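Local structure of Lin1840 protein (Listeria innocua serovar 6a, 4ZO7) at residues 71-76 against 86-91; 132-137 against 184-189. The protein probably hydrolyses terminal, non-reducing beta-D-glucosyl residues, releasing beta-D-glucose, as a glycoside hydrolase of family 3. The protein carries 2 engineered substitutions. One frame throughout, in Å; residues are numbered along the deposited sequence.

Contact 1: 71-76 against 86-91; sequences GIQEAY and LVFMAD. With GLC (alpha-D-glucopyranose), chain I.
Leu86 lies over one face of the Tyr76 ring, its CG 3.6 Å from the ring centroid and only 5° off the ring normal, a CH-pi contact made almost exactly above the middle of the phenol. The two methyls straddle that point: CD1 reaches back over the root of the ring, 3.3 Å from Tyr76 CD2, while CD2 leans toward CE2 and CZ at the hydroxyl end. With CG anti to the backbone N (chi1 180°), Tyr76 swings its ring off helix 66-79 to meet the residue that leads into strand 87-90. One turn back, Ile72 points its CG2 methyl into the angle between Leu86 and Phe88, 3.7 Å from Leu86 CD1 and equally far from Phe88 CZ at the edge of that ring. Gln73 works differently. Its chain bends at chi2 (73°) and runs past the side chain of Leu86 in the opposite direction, and its amide grips the backbone twice: Leu86 N donates to Gln73 OE1 (2.9 Å), on a lone pair in the carbonyl plane, and Gln73 NE2 donates to Leu86 O (3.0 Å). NE2 also sits in the plane of the Phe88 ring, at its edge, and hydrogen-bonds to Pro345 O as well. Helix and strand belong to the beta-alpha-beta unit 59-61, 66-79, 87-90 of the TIM-barrel-like domain, and Val60 of the first strand packs against Ile72, Leu86 and Phe88. The paired amide bonds thus satisfy both backbone polar groups of Leu86 in a buried, otherwise mostly apolar contact and fix which way round the Gln73 amide lies.

Contact 2: 132-137 against 184-189; sequences HVTFSP and EQMAAC. With GLC (alpha-D-glucopyranose), chain I.
The Phe135 ring meets Cys189 at its edge: SG lies 5.3 Å from the ring centroid and 84° off the normal, a sulfur-aromatic contact in which CD1 is the ring atom nearest the sulfur. Glucose O4 approaches the ring obliquely and lies 3.4 Å from Phe135 CB, while C6 of the sugar is near CD2 and CE2. Phe135 follows directly on strand 133-134 and Cys189 lies within the neighbouring parallel strand 187-193, in the beta-barrel of the family 3 N-terminal domain. Alternate bonds zip the strands together, from Ala187 N to His132 O (2.8 Å) and from Thr134 N to Ala187 O (2.9 Å), the latter close to straight on the carbonyl. Val133 and Ala187 put their side chains on one face of the sheet, where CG2 of the valine meets CB of the alanine and Leu233 of strand 233-236, on the far side of 187-193, also packs on Val133. Thr134 and Ala188 take the other face, where Thr134 touches Tyr172 of helix 158-173. Here Met186 crosses Thr134 at about a right angle; a chi1 of 70° tucks its CG between the two main-chain branches, and a bend at chi3 brings CE to 3.6 Å from Val133 C. Thr134 OG1 is hydrogen-bonded to Val92 O. Past the paired residues the regular ladder breaks down, for Phe135 is the centre of an inverse gamma turn and a cis peptide bond precedes Pro137. In this part Cys189 N has two acceptors: Thr134 O, weakly, and Ser136 O at 3.2 Å, which it approaches from above the carbonyl plane, 41° out of it.

Contacts 1 and 2 follow each other round the same barrel, their centres about 15 Å apart, and strands 87-90 and 133-134 are neighbours in its sheet. Probable backbone hydrogen bonds join them, Ala90 N to Val133 O and Ala90 O to Phe135 N, both 2.9 Å. Contact 1 packs the helix near the start of its strand; the far end reaches the sugar pocket, where Asp91 OD1 accepts a bond from glucose O4 (2.7 Å) while OD2 lies doubtfully close to O6. Phe135 of contact 2 lies beside Asp91, its CB 3.3 Å from Asp91 OD1, so both line one glucose site, which Arg149, Lys191, His192 and Trp271 complete with further hydrogen bonds.

Contact 1: 71-76 against 86-91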
loop_
_atom_site.group_PDB
_atom_site.type_symbol
_atom_site.label_atom_id
_atom_site.label_comp_id
_atom_site.label_asym_id
_atom_site.label_seq_id
_atom_site.Cartn_x
_atom_site.Cartn_y
_atom_site.Cartn_z
ATOM N N GLY A 71 -2.574 -28.849 38.227
ATOM C CA GLY A 71 -3.417 -28.324 39.293
ATOM C C GLY A 71 -4.781 -27.887 38.782
ATOM O O GLY A 71 -5.780 -28.122 39.412
ATOM N N ILE A 72 -4.772 -27.250 37.608
ATOM C CA ILE A 72 -5.930 -26.698 36.998
ATOM C C ILE A 72 -6.763 -27.852 36.485
ATOM O O ILE A 72 -7.941 -27.916 36.829
ATOM C CB ILE A 72 -5.562 -25.773 35.835
ATOM C CG1 ILE A 72 -5.058 -24.433 36.351
ATOM C CG2 ILE A 72 -6.744 -25.648 34.868
ATOM C CD1 ILE A 72 -4.296 -23.646 35.315
ATOM N N GLN A 73 -6.145 -28.754 35.696
ATOM C CA GLN A 73 -6.839 -29.928 35.160
ATOM C C GLN A 73 -7.468 -30.737 36.294
ATOM O O GLN A 73 -8.633 -31.118 36.215
ATOM C CB GLN A 73 -5.937 -30.811 34.316
ATOM C CG GLN A 73 -6.685 -31.919 33.541
ATOM C CD GLN A 73 -7.497 -31.400 32.338
ATOM O OE1 GLN A 73 -8.555 -30.761 32.514
ATOM N NE2 GLN A 73 -7.017 -31.681 31.120
ATOM N N GLU A 74 -6.702 -30.960 37.353
ATOM C CA GLU A 74 -7.120 -31.865 38.408
ATOM C C GLU A 74 -8.306 -31.339 39.198
ATOM O O GLU A 74 -9.271 -32.052 39.427
ATOM C CB GLU A 74 -5.933 -32.153 39.324
ATOM C CG GLU A 74 -6.269 -32.992 40.510
ATOM C CD GLU A 74 -5.022 -33.348 41.268
ATOM O OE1 GLU A 74 -4.238 -32.443 41.651
ATOM O OE2 GLU A 74 -4.828 -34.552 41.457
ATOM N N ALA A 75 -8.232 -30.078 39.599
ATOM C CA ALA A 75 -9.380 -29.387 40.176
ATOM C C ALA A 75 -10.569 -29.293 39.239
ATOM O O ALA A 75 -11.685 -29.362 39.681
ATOM C CB ALA A 75 -9.006 -27.984 40.629
ATOM N N TYR A 76 -10.336 -29.097 37.948
ATOM C CA TYR A 76 -11.439 -28.957 37.011
ATOM C C TYR A 76 -12.233 -30.293 36.842
ATOM O O TYR A 76 -13.459 -30.286 36.789
ATOM C CB TYR A 76 -10.897 -28.435 35.657
ATOM C CG TYR A 76 -11.932 -28.243 34.568
ATOM C CD1 TYR A 76 -12.383 -29.309 33.807
ATOM C CD2 TYR A 76 -12.390 -27.000 34.262
ATOM C CE1 TYR A 76 -13.301 -29.121 32.781
ATOM C CE2 TYR A 76 -13.298 -26.796 33.233
ATOM C CZ TYR A 76 -13.754 -27.850 32.500
ATOM O OH TYR A 76 -14.669 -27.623 31.511
ATOM N N LEU A 86 -9.953 -30.180 30.094
ATOM C CA LEU A 86 -9.555 -28.944 29.469
ATOM C C LEU A 86 -8.516 -29.266 28.399
ATOM O O LEU A 86 -7.667 -30.155 28.565
ATOM C CB LEU A 86 -8.959 -27.967 30.504
ATOM C CG LEU A 86 -10.056 -27.327 31.376
ATOM C CD1 LEU A 86 -9.500 -26.888 32.699
ATOM C CD2 LEU A 86 -10.737 -26.168 30.684
ATOM N N VAL A 87 -8.594 -28.516 27.307
ATOM C CA VAL A 87 -7.463 -28.475 26.363
ATOM C C VAL A 87 -6.632 -27.192 26.602
ATOM O O VAL A 87 -7.191 -26.080 26.759
ATOM C CB VAL A 87 -7.917 -28.618 24.901
ATOM C CG1 VAL A 87 -8.939 -27.556 24.506
ATOM C CG2 VAL A 87 -6.709 -28.638 23.995
ATOM N N PHE A 88 -5.321 -27.390 26.674
ATOM C CA PHE A 88 -4.321 -26.400 26.976
ATOM C C PHE A 88 -3.549 -25.942 25.719
ATOM O O PHE A 88 -2.884 -26.719 25.050
ATOM C CB PHE A 88 -3.347 -26.971 27.990
ATOM C CG PHE A 88 -3.894 -27.021 29.395
ATOM C CD1 PHE A 88 -4.731 -28.044 29.796
ATOM C CD2 PHE A 88 -3.561 -26.050 30.303
ATOM C CE1 PHE A 88 -5.244 -28.102 31.099
ATOM C CE2 PHE A 88 -4.108 -26.056 31.585
ATOM C CZ PHE A 88 -4.940 -27.097 31.993
ATOM N N MET A 89 -3.590 -24.644 25.467
ATOM C CA MET A 89 -3.011 -24.054 24.242
ATOM C C MET A 89 -1.972 -22.984 24.596
ATOM O O MET A 89 -2.061 -22.331 25.643
ATOM C CB MET A 89 -4.128 -23.460 23.397
ATOM C CG MET A 89 -5.232 -24.486 23.101
ATOM S SD MET A 89 -6.105 -23.906 21.652
ATOM C CE MET A 89 -7.556 -24.899 21.912
ATOM N N ALA A 90 -0.954 -22.852 23.757
ATOM C CA ALA A 90 0.132 -21.887 24.062
ATOM C C ALA A 90 0.837 -21.393 22.809
ATOM O O ALA A 90 0.774 -21.997 21.727
ATOM C CB ALA A 90 1.145 -22.527 24.975
ATOM N N ASP A 91 1.556 -20.316 22.992
ATOM C CA ASP A 91 2.300 -19.701 21.912
ATOM C C ASP A 91 3.728 -20.256 21.918
ATOM O O ASP A 91 4.595 -19.764 22.635
ATOM C CB ASP A 91 2.301 -18.177 22.139
ATOM C CG ASP A 91 1.046 -17.519 21.645
ATOM O OD1 ASP A 91 0.638 -17.714 20.474
ATOM O OD2 ASP A 91 0.463 -16.782 22.402
HETATM C C1 GLC I . -3.470 -13.103 19.504
HETATM C C2 GLC I . -2.370 -13.063 18.406
HETATM C C3 GLC I . -1.875 -14.471 18.071
HETATM C C4 GLC I . -1.559 -15.286 19.320
HETATM C C5 GLC I . -2.741 -15.252 20.264
HETATM C C6 GLC I . -2.466 -16.048 21.548
HETATM O O1 GLC I . -4.733 -13.604 19.072
HETATM O O2 GLC I . -2.798 -12.516 17.182
HETATM O O3 GLC I . -0.780 -14.439 17.183
HETATM O O4 GLC I . -1.330 -16.594 18.917
HETATM O O5 GLC I . -3.045 -13.902 20.604
HETATM O O6 GLC I . -1.462 -15.399 22.256
#

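Contact 2: 132-137 against 184-189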
loop_
_atom_site.group_PDB
_atom_site.type_symbol
_atom_site.label_atom_id
_atom_site.label_comp_id
_atom_site.label_asym_id
_atom_site.label_seq_id
_atom_site.Cartn_x
_atom_site.Cartn_y
_atom_site.Cartn_z
ATOM N N HIS A 132 -0.832 -28.723 24.829
ATOM C CA HIS A 132 -1.401 -29.662 23.880
ATOM C C HIS A 132 -1.419 -29.108 22.446
ATOM O O HIS A 132 -1.400 -29.905 21.499
ATOM C CB HIS A 132 -2.845 -29.987 24.242
ATOM C CG HIS A 132 -3.028 -30.508 25.629
ATOM N ND1 HIS A 132 -4.152 -30.234 26.374
ATOM C CD2 HIS A 132 -2.233 -31.255 26.417
ATOM C CE1 HIS A 132 -4.063 -30.830 27.550
ATOM N NE2 HIS A 132 -2.908 -31.462 27.601
ATOM N N VAL A 133 -1.532 -27.772 22.331
ATOM C CA VAL A 133 -1.679 -27.035 21.073
ATOM C C VAL A 133 -0.735 -25.862 21.101
ATOM O O VAL A 133 -0.602 -25.179 22.143
ATOM C CB VAL A 133 -3.087 -26.402 20.888
ATOM C CG1 VAL A 133 -3.204 -25.718 19.523
ATOM C CG2 VAL A 133 -4.178 -27.430 21.047
ATOM N N THR A 134 -0.071 -25.622 19.980
ATOM C CA THR A 134 0.686 -24.385 19.789
ATOM C C THR A 134 0.114 -23.489 18.716
ATOM O O THR A 134 -0.351 -23.985 17.686
ATOM C CB THR A 134 2.141 -24.628 19.418
ATOM O OG1 THR A 134 2.757 -23.357 19.272
ATOM C CG2 THR A 134 2.285 -25.422 18.128
ATOM N N PHE A 135 0.205 -22.165 18.922
ATOM C CA PHE A 135 -0.365 -21.232 17.975
ATOM C C PHE A 135 0.709 -20.928 16.942
ATOM O O PHE A 135 1.233 -19.807 16.858
ATOM C CB PHE A 135 -0.908 -19.955 18.651
ATOM C CG PHE A 135 -2.036 -20.182 19.645
ATOM C CD1 PHE A 135 -3.192 -20.867 19.284
ATOM C CD2 PHE A 135 -1.920 -19.727 20.907
ATOM C CE1 PHE A 135 -4.231 -21.055 20.202
ATOM C CE2 PHE A 135 -2.943 -19.845 21.821
ATOM C CZ PHE A 135 -4.130 -20.529 21.458
ATOM N N SER A 136 1.026 -21.947 16.167
ATOM C CA SER A 136 2.042 -21.888 15.097
ATOM C C SER A 136 1.757 -23.019 14.079
ATOM O O SER A 136 1.198 -24.040 14.453
ATOM C CB SER A 136 3.422 -22.072 15.741
ATOM O OG SER A 136 4.523 -22.175 14.835
ATOM N N PRO A 137 2.124 -22.851 12.780
ATOM C CA PRO A 137 2.836 -21.754 12.175
ATOM C C PRO A 137 2.001 -20.489 11.867
ATOM O O PRO A 137 0.778 -20.529 11.653
ATOM C CB PRO A 137 3.330 -22.358 10.860
ATOM C CG PRO A 137 2.225 -23.261 10.468
ATOM C CD PRO A 137 1.660 -23.803 11.762
ATOM N N GLU A 184 4.784 -36.692 22.847
ATOM C CA GLU A 184 5.807 -35.650 22.703
ATOM C C GLU A 184 5.566 -34.760 21.491
ATOM O O GLU A 184 6.278 -33.797 21.326
ATOM C CB GLU A 184 7.179 -36.258 22.541
ATOM C CG GLU A 184 7.554 -37.070 23.758
ATOM C CD GLU A 184 8.869 -37.770 23.591
ATOM O OE1 GLU A 184 9.442 -37.749 22.454
ATOM O OE2 GLU A 184 9.311 -38.319 24.608
ATOM N N GLN A 185 4.589 -35.125 20.660
ATOM C CA GLN A 185 4.020 -34.263 19.577
ATOM C C GLN A 185 2.807 -33.555 20.105
ATOM O O GLN A 185 2.229 -34.013 21.041
ATOM C CB GLN A 185 3.549 -35.105 18.400
ATOM C CG GLN A 185 4.564 -36.135 17.924
ATOM C CD GLN A 185 5.772 -35.529 17.269
ATOM O OE1 GLN A 185 6.708 -36.249 16.947
ATOM N NE2 GLN A 185 5.786 -34.216 17.069
ATOM N N MET A 186 2.418 -32.438 19.475
ATOM C CA MET A 186 1.261 -31.636 19.887
ATOM C C MET A 186 0.542 -31.095 18.655
ATOM O O MET A 186 1.065 -31.115 17.527
ATOM C CB MET A 186 1.774 -30.457 20.715
ATOM C CG MET A 186 2.547 -29.412 19.905
ATOM S SD MET A 186 3.438 -28.190 20.902
ATOM C CE MET A 186 2.237 -27.635 22.088
ATOM N N ALA A 187 -0.642 -30.542 18.857
ATOM C CA ALA A 187 -1.396 -30.011 17.716
ATOM C C ALA A 187 -0.858 -28.633 17.276
ATOM O O ALA A 187 -0.429 -27.827 18.112
ATOM C CB ALA A 187 -2.873 -29.982 18.054
ATOM N N ALA A 188 -0.864 -28.376 15.964
ATOM C CA ALA A 188 -0.578 -27.057 15.414
ATOM C C ALA A 188 -1.858 -26.359 15.075
ATOM O O ALA A 188 -2.882 -27.021 14.693
ATOM C CB ALA A 188 0.259 -27.157 14.142
ATOM N N CYS A 189 -1.786 -25.031 15.164
ATOM C CA CYS A 189 -2.846 -24.118 14.854
ATOM C C CYS A 189 -2.283 -23.109 13.879
ATOM O O CYS A 189 -1.497 -22.224 14.272
ATOM C CB CYS A 189 -3.318 -23.353 16.083
ATOM S SG CYS A 189 -4.653 -22.135 15.772
HETATM C C1 GLC I . -3.470 -13.103 19.504
HETATM C C2 GLC I . -2.370 -13.063 18.406
HETATM C C3 GLC I . -1.875 -14.471 18.071
HETATM C C4 GLC I . -1.559 -15.286 19.320
HETATM C C5 GLC I . -2.741 -15.252 20.264
HETATM C C6 GLC I . -2.466 -16.048 21.548
HETATM O O1 GLC I . -4.733 -13.604 19.072
HETATM O O2 GLC I . -2.798 -12.516 17.182
HETATM O O3 GLC I . -0.780 -14.439 17.183
HETATM O O4 GLC I . -1.330 -16.594 18.917
HETATM O O5 GLC I . -3.045 -13.902 20.604
HETATM O O6 GLC I . -1.462 -15.399 22.256
#